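Local structure of organic hydroperoxide resistance protein (Deinococcus radiodurans, 1USP) at residues 57-62 / 77-82; 81-86 / 94-99; 113-118 / 133-138. The protein probably reduces organic hydroperoxides with a reactive cysteine pair, as in other Ohr members of the OsmC/Ohr family, and so helps the cell resist them. One frame throughout, in Å; residues are numbered along the deposited sequence.

Contact 1: residues 57-62 / 77-82; sequences CFQGAL and STITAR
The long central helix 46-68 of the OsmC/Ohr fold packs here on strand 78-88. The two segments run roughly antiparallel, with an angle of 146° between their directions and axes 8.8 Å apart at the closest. Ile79 is the residue of the strand that does most of the packing. Its CB points at the helix, and each branch has its own partner. Ile79 CG2 lies anti to the backbone N and meets Phe58 CB at 3.9 Å. Ile79 CG1 lies beside the backbone N and runs past the Gln59 chain in the opposite direction, 3.8 Å from Gln59 NE2. Ile79 CD1 meets Leu62 CD1 tip to tip at 3.9 Å. The same Ile79 CD1 sits at the edge of the Phe58 ring, near its plane. The ring itself goes on to pack on Leu98 and on Ala117 of helix 107-120.

Gln59 is bent at chi2 (-75°), which turns its amide toward the start of the strand. Gln59 NE2 gives a weak hydrogen bond to Ser77 O, 3.2 Å long and bent to 135° at the hydrogen. The stronger partner of NE2 is a backbone group of the neighbouring subunit, which also pairs an antiparallel strand with this one, so the buried amide lies at the subunit interface.

Cys57, in the same helix segment, forms the disulfide with Cys121, the pair taken to be redox-active in Ohr proteins. The contact is typical of the OsmC/Ohr fold, in which a central helix carrying one of the two cysteines lies against a sheet shared by the dimer.

Contact 2: residues 81-86 / 94-99; sequences ARVGLQ and LDVELE
Arg82 starts with CG anti to the carbonyl carbon and then runs extended from CG to NE. Glu97 takes the crowded first position, CG between the backbone N and the carbonyl carbon (chi1 65°), and is extended beyond. Glu99 has CG anti to its backbone N. These torsions bring both carboxylates to the edge of the Arg82 guanidinium. Arg82 NH1 carries both salt bridges, 2.9 Å to Glu97 OE1 and 3.0 Å to Glu99 OE1. Glu97 OE1 is met on its anti lone pair, while Glu99 OE1 is met from above its carboxylate plane. The Arg82 and Glu97 planes stand 75° apart, so this is no flat two-pronged pair. Lys136 also bridges to both glutamates, Arg134 holds the Asp95 carboxylate, and NE of Arg82 pairs with an acidic side chain of the neighbouring subunit. The packed negative charge probably helps the Arg82 and Lys136 cations sit close together.

The backbones form an antiparallel ladder. In the hydrogen-bonded pair Arg82 and Glu97, Arg82 N reaches Glu97 O at 2.9 Å, nearly straight at 171°. Gly84 and Asp95 form the next such pair, with Gly84 N to Asp95 O at 2.8 Å. A water lies 2.9 Å from both Arg82 O and Asp95 OD2 and can donate to either.

The other face is apolar. Ala81 CB meets Leu98 CD2 at 3.5 Å, and Val83 CG1 meets Leu94 CD2 at 4.1 Å. Helix 46-68 covers this face through Ala51, Tyr54 and Phe58. One charged face and one oily face under a helix are the marks of an amphipathic beta hairpin, here 78-88 with 91-101.

Contact 3: residues 113-118 / 133-138; sequences LMHAAH and VRLKVR
Met114, a selenomethionine in this crystal, leaves helix 107-120 with its CB pointing at strand 134-137. CG lies anti to the carbonyl carbon, beside the backbone N. Met114 CG meets Val137 CG2 at 3.6 Å, with the two side chains crossing obliquely. The bend at chi2 (-57°) sets SE, and the bend at chi3 (-81°) turns CE toward the strand backbone. Met114 CE comes to rest 3.4 Å from Lys136 O and 4.4 Å from Leu135 CD2. Ile79 and Leu98 also touch this side chain, so its methyl end is buried against the sheet.

Leu135 is the main residue of the strand in this contact. Its CG lies beside the backbone N, and both methyls reach the helix. Leu135 CD1 lies over one face of the His118 ring, 3.9 Å from His118 CG. Leu135 CD1 also lies over a face of the His115 ring, offset toward its rim, with His115 ND1 at 4.2 Å. Leu135 CD2 meets His118 CD2 at 3.8 Å. The strand is the last of the chain and closes the sheet next to strand 91-101. It runs parallel to that strand, and helix 107-120 comes between them in sequence and packs on the sheet, so the connection has the form of a beta-alpha-beta crossover that also includes helix 122-127.

His118 has CG anti to the backbone N (chi1 -168°), which swings the ring out toward the start of the segment 133-138. There its tip meets the tip of Val133, with His118 NE2 4.1 Å from Val133 CG1. At the other end of the strand, Val137 O takes a hydrogen bond from NH1 of Arg107, the first residue of the same helix.

In the fold
Contact 1 is the buried one, contact 2 is partly buried, and contact 3 lies at the surface. All three use one sheet, in the order 78-88, 91-101, 134-137. Contacts 1 and 3 each lay a helix on a strand that is outermost within the chain, at the same 146° angle, and Phe58 packs against helix 107-120 between them. Contact 2 is instead strand on strand and shares Ala81 and Arg82 with contact 1. Backbone bonds of Leu98 to Arg134 and Lys136 carry its ladder on to contact 3. The helix contacts are mostly apolar, while contact 2 adds main-chain bonds and charge on the far face. Contacts 1 and 2 reach the neighbouring subunit; contact 3 does not.

Contact 1: residues 57-62 / 77-82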
loop_
_atom_site.group_PDB
_atom_site.type_symbol
_atom_site.label_atom_id
_atom_site.label_comp_id
_atom_site.label_asym_id
_atom_site.label_seq_id
_atom_site.Cartn_x
_atom_site.Cartn_y
_atom_site.Cartn_z
ATOM N N CYS A 57 4.426 -8.252 0.471
ATOM C CA CYS A 57 5.156 -8.307 -0.798
ATOM C C CYS A 57 6.546 -8.894 -0.587
ATOM O O CYS A 57 7.043 -9.664 -1.403
ATOM C CB CYS A 57 5.275 -6.887 -1.371
ATOM S SG CYS A 57 6.002 -6.796 -3.029
ATOM N N PHE A 58 7.173 -8.517 0.521
ATOM C CA PHE A 58 8.488 -9.062 0.880
ATOM C C PHE A 58 8.399 -10.545 1.173
ATOM O O PHE A 58 9.292 -11.281 0.837
ATOM C CB PHE A 58 9.092 -8.327 2.078
ATOM C CG PHE A 58 10.367 -7.617 1.761
ATOM C CD1 PHE A 58 10.405 -6.669 0.755
ATOM C CD2 PHE A 58 11.539 -7.906 2.455
ATOM C CE1 PHE A 58 11.588 -6.021 0.449
ATOM C CE2 PHE A 58 12.709 -7.244 2.157
ATOM C CZ PHE A 58 12.732 -6.310 1.153
ATOM N N GLN A 59 7.314 -10.981 1.797
ATOM C CA GLN A 59 7.090 -12.398 2.046
ATOM C C GLN A 59 6.895 -13.175 0.745
ATOM O O GLN A 59 7.417 -14.282 0.608
ATOM C CB GLN A 59 5.895 -12.617 2.990
ATOM C CG GLN A 59 6.235 -12.408 4.458
ATOM C CD GLN A 59 7.049 -13.565 5.063
ATOM O OE1 GLN A 59 7.465 -14.476 4.348
ATOM N NE2 GLN A 59 7.274 -13.519 6.379
ATOM N N GLY A 60 6.163 -12.602 -0.206
ATOM C CA GLY A 60 6.023 -13.193 -1.532
ATOM C C GLY A 60 7.363 -13.256 -2.243
ATOM O O GLY A 60 7.719 -14.270 -2.875
ATOM N N ALA A 61 8.133 -12.180 -2.116
ATOM C CA ALA A 61 9.474 -12.128 -2.704
ATOM C C ALA A 61 10.408 -13.187 -2.096
ATOM O O ALA A 61 11.244 -13.763 -2.795
ATOM C CB ALA A 61 10.052 -10.777 -2.548
ATOM N N LEU A 62 10.279 -13.437 -0.800
ATOM C CA LEU A 62 11.045 -14.510 -0.175
ATOM C C LEU A 62 10.654 -15.856 -0.759
ATOM O O LEU A 62 11.497 -16.736 -0.898
ATOM C CB LEU A 62 10.841 -14.529 1.333
ATOM C CG LEU A 62 11.566 -13.388 2.048
ATOM C CD1 LEU A 62 11.040 -13.243 3.453
ATOM C CD2 LEU A 62 13.070 -13.631 2.040
ATOM N N SER A 77 9.274 -17.360 9.963
ATOM C CA SER A 77 9.968 -16.155 9.522
ATOM C C SER A 77 8.936 -15.029 9.381
ATOM O O SER A 77 7.797 -15.239 8.970
ATOM C CB SER A 77 10.741 -16.377 8.215
ATOM O OG SER A 77 11.836 -17.282 8.401
ATOM N N THR A 78 9.371 -13.826 9.701
ATOM C CA THR A 78 8.477 -12.710 9.955
ATOM C C THR A 78 9.084 -11.433 9.310
ATOM O O THR A 78 10.271 -11.236 9.405
ATOM C CB THR A 78 8.352 -12.678 11.510
ATOM O OG1 THR A 78 6.982 -12.856 11.909
ATOM C CG2 THR A 78 8.808 -11.406 12.124
ATOM N N ILE A 79 8.276 -10.614 8.620
ATOM C CA ILE A 79 8.709 -9.334 8.065
ATOM C C ILE A 79 7.829 -8.223 8.641
ATOM O O ILE A 79 6.622 -8.287 8.542
ATOM C CB ILE A 79 8.594 -9.325 6.504
ATOM C CG1 ILE A 79 9.419 -10.437 5.859
ATOM C CG2 ILE A 79 9.024 -7.973 5.936
ATOM C CD1 ILE A 79 10.923 -10.227 5.913
ATOM N N THR A 80 8.449 -7.221 9.245
ATOM C CA THR A 80 7.749 -6.064 9.796
ATOM C C THR A 80 8.091 -4.810 8.990
ATOM O O THR A 80 9.268 -4.438 8.848
ATOM C CB THR A 80 8.150 -5.893 11.275
ATOM O OG1 THR A 80 7.833 -7.086 12.004
ATOM C CG2 THR A 80 7.344 -4.802 11.955
ATOM N N ALA A 81 7.066 -4.170 8.431
ATOM C CA ALA A 81 7.213 -2.858 7.811
ATOM C C ALA A 81 6.769 -1.731 8.739
ATOM O O ALA A 81 5.695 -1.804 9.333
ATOM C CB ALA A 81 6.425 -2.809 6.531
ATOM N N ARG A 82 7.591 -0.693 8.840
ATOM C CA ARG A 82 7.263 0.533 9.544
ATOM C C ARG A 82 7.232 1.663 8.521
ATOM O O ARG A 82 8.221 1.937 7.840
ATOM C CB ARG A 82 8.286 0.810 10.657
ATOM C CG ARG A 82 8.166 -0.160 11.818
ATOM C CD ARG A 82 9.288 -0.066 12.884
ATOM N NE ARG A 82 9.349 -1.315 13.638
ATOM C CZ ARG A 82 10.319 -2.228 13.575
ATOM N NH1 ARG A 82 11.402 -2.044 12.829
ATOM N NH2 ARG A 82 10.205 -3.335 14.298
#

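Contact 2: residues 81-86 / 94-99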
loop_
_atom_site.group_PDB
_atom_site.type_symbol
_atom_site.label_atom_id
_atom_site.label_comp_id
_atom_site.label_asym_id
_atom_site.label_seq_id
_atom_site.Cartn_x
_atom_site.Cartn_y
_atom_site.Cartn_z
ATOM N N ALA A 81 7.066 -4.170 8.431
ATOM C CA ALA A 81 7.213 -2.858 7.811
ATOM C C ALA A 81 6.769 -1.731 8.739
ATOM O O ALA A 81 5.695 -1.804 9.333
ATOM C CB ALA A 81 6.425 -2.809 6.531
ATOM N N ARG A 82 7.591 -0.693 8.840
ATOM C CA ARG A 82 7.263 0.533 9.544
ATOM C C ARG A 82 7.232 1.663 8.521
ATOM O O ARG A 82 8.221 1.937 7.840
ATOM C CB ARG A 82 8.286 0.810 10.657
ATOM C CG ARG A 82 8.166 -0.160 11.818
ATOM C CD ARG A 82 9.288 -0.066 12.884
ATOM N NE ARG A 82 9.349 -1.315 13.638
ATOM C CZ ARG A 82 10.319 -2.228 13.575
ATOM N NH1 ARG A 82 11.402 -2.044 12.829
ATOM N NH2 ARG A 82 10.205 -3.335 14.298
ATOM N N VAL A 83 6.066 2.278 8.377
ATOM C CA VAL A 83 5.825 3.296 7.375
ATOM C C VAL A 83 5.382 4.580 8.072
ATOM O O VAL A 83 4.308 4.623 8.679
ATOM C CB VAL A 83 4.735 2.860 6.395
ATOM C CG1 VAL A 83 4.500 3.926 5.342
ATOM C CG2 VAL A 83 5.114 1.538 5.749
ATOM N N GLY A 84 6.216 5.608 7.980
ATOM C CA GLY A 84 5.955 6.900 8.594
ATOM C C GLY A 84 5.593 7.944 7.562
ATOM O O GLY A 84 6.108 7.934 6.441
ATOM N N LEU A 85 4.671 8.818 7.930
ATOM C CA LEU A 85 4.297 9.958 7.116
ATOM C C LEU A 85 5.125 11.153 7.558
ATOM O O LEU A 85 5.160 11.492 8.739
ATOM C CB LEU A 85 2.808 10.267 7.278
ATOM C CG LEU A 85 2.263 11.351 6.351
ATOM C CD1 LEU A 85 2.304 10.879 4.900
ATOM C CD2 LEU A 85 0.863 11.755 6.755
ATOM N N GLN A 86 5.787 11.782 6.600
ATOM C CA GLN A 86 6.598 12.960 6.854
ATOM C C GLN A 86 6.043 14.110 6.023
ATOM O O GLN A 86 5.598 13.907 4.898
ATOM C CB GLN A 86 8.062 12.684 6.483
ATOM C CG GLN A 86 8.770 11.700 7.404
ATOM C CD GLN A 86 10.270 11.584 7.126
ATOM O OE1 GLN A 86 10.785 12.206 6.199
ATOM N NE2 GLN A 86 10.966 10.771 7.923
ATOM N N LEU A 94 6.855 9.225 2.348
ATOM C CA LEU A 94 6.868 8.023 3.164
ATOM C C LEU A 94 8.280 7.701 3.617
ATOM O O LEU A 94 9.240 7.806 2.852
ATOM C CB LEU A 94 6.297 6.829 2.385
ATOM C CG LEU A 94 4.838 6.995 1.945
ATOM C CD1 LEU A 94 4.373 5.755 1.218
ATOM C CD2 LEU A 94 3.896 7.297 3.114
ATOM N N ASP A 95 8.376 7.289 4.868
ATOM C CA ASP A 95 9.598 6.824 5.469
ATOM C C ASP A 95 9.384 5.334 5.754
ATOM O O ASP A 95 8.394 4.954 6.368
ATOM C CB ASP A 95 9.842 7.657 6.729
ATOM C CG ASP A 95 10.963 7.139 7.581
ATOM O OD1 ASP A 95 12.130 7.178 7.140
ATOM O OD2 ASP A 95 10.758 6.722 8.740
ATOM N N VAL A 96 10.273 4.475 5.274
ATOM C CA VAL A 96 10.040 3.035 5.342
ATOM C C VAL A 96 11.217 2.236 5.895
ATOM O O VAL A 96 12.340 2.381 5.436
ATOM C CB VAL A 96 9.714 2.468 3.942
ATOM C CG1 VAL A 96 9.554 0.932 3.988
ATOM C CG2 VAL A 96 8.454 3.116 3.388
ATOM N N GLU A 97 10.957 1.371 6.860
ATOM C CA GLU A 97 11.942 0.346 7.204
ATOM C C GLU A 97 11.327 -1.021 7.229
ATOM O O GLU A 97 10.152 -1.189 7.567
ATOM C CB GLU A 97 12.716 0.671 8.475
ATOM C CG GLU A 97 11.964 0.718 9.768
ATOM C CD GLU A 97 12.895 1.022 10.943
ATOM O OE1 GLU A 97 12.800 0.352 11.976
ATOM O OE2 GLU A 97 13.727 1.943 10.837
ATOM N N LEU A 98 12.114 -2.003 6.815
ATOM C CA LEU A 98 11.665 -3.386 6.754
ATOM C C LEU A 98 12.601 -4.205 7.610
ATOM O O LEU A 98 13.809 -4.140 7.423
ATOM C CB LEU A 98 11.677 -3.881 5.331
ATOM C CG LEU A 98 10.879 -2.996 4.361
ATOM C CD1 LEU A 98 11.171 -3.373 2.955
ATOM C CD2 LEU A 98 9.386 -3.083 4.646
ATOM N N GLU A 99 12.041 -4.958 8.554
ATOM C CA GLU A 99 12.828 -5.722 9.524
ATOM C C GLU A 99 12.450 -7.177 9.456
ATOM O O GLU A 99 11.323 -7.532 9.765
ATOM C CB GLU A 99 12.588 -5.190 10.946
ATOM C CG GLU A 99 13.378 -5.903 12.050
ATOM C CD GLU A 99 13.092 -5.331 13.426
ATOM O OE1 GLU A 99 13.417 -4.153 13.673
ATOM O OE2 GLU A 99 12.529 -6.053 14.269
HETATM O O HOH W 1 9.572 4.102 9.300
#

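Contact 3: residues 113-118 / 133-138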
loop_
_atom_site.group_PDB
_atom_site.type_symbol
_atom_site.label_atom_id
_atom_site.label_comp_id
_atom_site.label_asym_id
_atom_site.label_seq_id
_atom_site.Cartn_x
_atom_site.Cartn_y
_atom_site.Cartn_z
ATOM N N LEU A 113 18.932 -12.801 2.435
ATOM C CA LEU A 113 17.538 -12.922 2.020
ATOM C C LEU A 113 16.853 -11.562 1.899
ATOM O O LEU A 113 16.064 -11.366 1.003
ATOM C CB LEU A 113 16.765 -13.746 3.036
ATOM C CG LEU A 113 17.188 -15.204 3.099
ATOM C CD1 LEU A 113 16.466 -15.880 4.218
ATOM C CD2 LEU A 113 16.911 -15.877 1.763
HETATM N N MSE A 114 17.162 -10.643 2.805
HETATM C CA MSE A 114 16.556 -9.316 2.791
HETATM C C MSE A 114 16.946 -8.579 1.521
HETATM O O MSE A 114 16.140 -7.877 0.935
HETATM C CB MSE A 114 16.986 -8.489 4.006
HETATM C CG MSE A 114 16.406 -8.924 5.367
HETATM SE SE MSE A 114 14.466 -8.953 5.450
HETATM C CE MSE A 114 14.182 -7.025 5.745
ATOM N N HIS A 115 18.196 -8.731 1.089
ATOM C CA HIS A 115 18.638 -8.031 -0.117
ATOM C C HIS A 115 18.026 -8.641 -1.370
ATOM O O HIS A 115 17.608 -7.924 -2.287
ATOM C CB HIS A 115 20.168 -8.029 -0.191
ATOM C CG HIS A 115 20.810 -7.116 0.805
ATOM N ND1 HIS A 115 21.104 -5.804 0.524
ATOM C CD2 HIS A 115 21.188 -7.316 2.088
ATOM C CE1 HIS A 115 21.675 -5.247 1.575
ATOM N NE2 HIS A 115 21.735 -6.141 2.541
ATOM N N ALA A 116 17.953 -9.966 -1.390
ATOM C CA ALA A 116 17.342 -10.710 -2.478
ATOM C C ALA A 116 15.865 -10.362 -2.669
ATOM O O ALA A 116 15.400 -10.140 -3.787
ATOM C CB ALA A 116 17.503 -12.211 -2.220
ATOM N N ALA A 117 15.134 -10.321 -1.565
ATOM C CA ALA A 117 13.746 -9.926 -1.573
ATOM C C ALA A 117 13.593 -8.486 -2.032
ATOM O O ALA A 117 12.678 -8.180 -2.776
ATOM C CB ALA A 117 13.155 -10.095 -0.202
ATOM N N HIS A 118 14.507 -7.617 -1.602
ATOM C CA HIS A 118 14.447 -6.200 -1.943
ATOM C C HIS A 118 14.618 -5.951 -3.443
ATOM O O HIS A 118 14.087 -4.982 -3.994
ATOM C CB HIS A 118 15.506 -5.411 -1.172
ATOM C CG HIS A 118 15.325 -3.924 -1.255
ATOM N ND1 HIS A 118 16.191 -3.097 -1.945
ATOM C CD2 HIS A 118 14.368 -3.115 -0.745
ATOM C CE1 HIS A 118 15.785 -1.845 -1.825
ATOM N NE2 HIS A 118 14.679 -1.831 -1.108
ATOM N N VAL A 133 14.674 3.419 1.876
ATOM C CA VAL A 133 14.242 2.236 2.588
ATOM C C VAL A 133 15.403 1.718 3.453
ATOM O O VAL A 133 16.538 1.715 3.031
ATOM C CB VAL A 133 13.763 1.127 1.604
ATOM C CG1 VAL A 133 13.365 -0.129 2.354
ATOM C CG2 VAL A 133 12.594 1.627 0.754
ATOM N N ARG A 134 15.098 1.327 4.679
ATOM C CA ARG A 134 16.068 0.735 5.581
ATOM C C ARG A 134 15.752 -0.735 5.743
ATOM O O ARG A 134 14.644 -1.083 6.145
ATOM C CB ARG A 134 16.003 1.436 6.939
ATOM C CG ARG A 134 16.339 2.913 6.876
ATOM C CD ARG A 134 16.455 3.604 8.228
ATOM N NE ARG A 134 15.177 3.736 8.948
ATOM C CZ ARG A 134 14.185 4.556 8.603
ATOM N NH1 ARG A 134 14.291 5.339 7.548
ATOM N NH2 ARG A 134 13.066 4.584 9.324
ATOM N N LEU A 135 16.713 -1.595 5.426
ATOM C CA LEU A 135 16.586 -3.044 5.610
ATOM C C LEU A 135 17.322 -3.472 6.866
ATOM O O LEU A 135 18.503 -3.155 7.043
ATOM C CB LEU A 135 17.195 -3.804 4.443
ATOM C CG LEU A 135 16.695 -3.489 3.039
ATOM C CD1 LEU A 135 17.484 -4.271 2.024
ATOM C CD2 LEU A 135 15.218 -3.779 2.943
ATOM N N LYS A 136 16.627 -4.226 7.708
ATOM C CA LYS A 136 17.125 -4.621 9.015
ATOM C C LYS A 136 16.883 -6.109 9.230
ATOM O O LYS A 136 15.954 -6.690 8.675
ATOM C CB LYS A 136 16.428 -3.814 10.124
ATOM C CG LYS A 136 16.424 -2.286 9.899
ATOM C CD LYS A 136 16.086 -1.429 11.161
ATOM C CE LYS A 136 15.497 -2.235 12.327
ATOM N NZ LYS A 136 14.858 -1.388 13.383
ATOM N N VAL A 137 17.733 -6.724 10.037
ATOM C CA VAL A 137 17.523 -8.093 10.487
ATOM C C VAL A 137 17.577 -8.069 12.013
ATOM O O VAL A 137 18.499 -7.514 12.597
ATOM C CB VAL A 137 18.593 -9.050 9.909
ATOM C CG1 VAL A 137 18.558 -10.399 10.619
ATOM C CG2 VAL A 137 18.393 -9.221 8.406
ATOM N N ARG A 138 16.562 -8.634 12.646
ATOM C CA ARG A 138 16.547 -8.824 14.091
ATOM C C ARG A 138 17.052 -10.251 14.382
ATOM O O ARG A 138 17.797 -10.471 15.341
ATOM C CB ARG A 138 15.119 -8.581 14.600
ATOM C CG ARG A 138 14.904 -8.746 16.095
ATOM C CD ARG A 138 13.454 -8.507 16.540
ATOM N NE ARG A 138 12.539 -9.463 15.913
ATOM C CZ ARG A 138 11.342 -9.816 16.382
ATOM N NH1 ARG A 138 10.863 -9.305 17.510
ATOM N NH2 ARG A 138 10.608 -10.696 15.703
#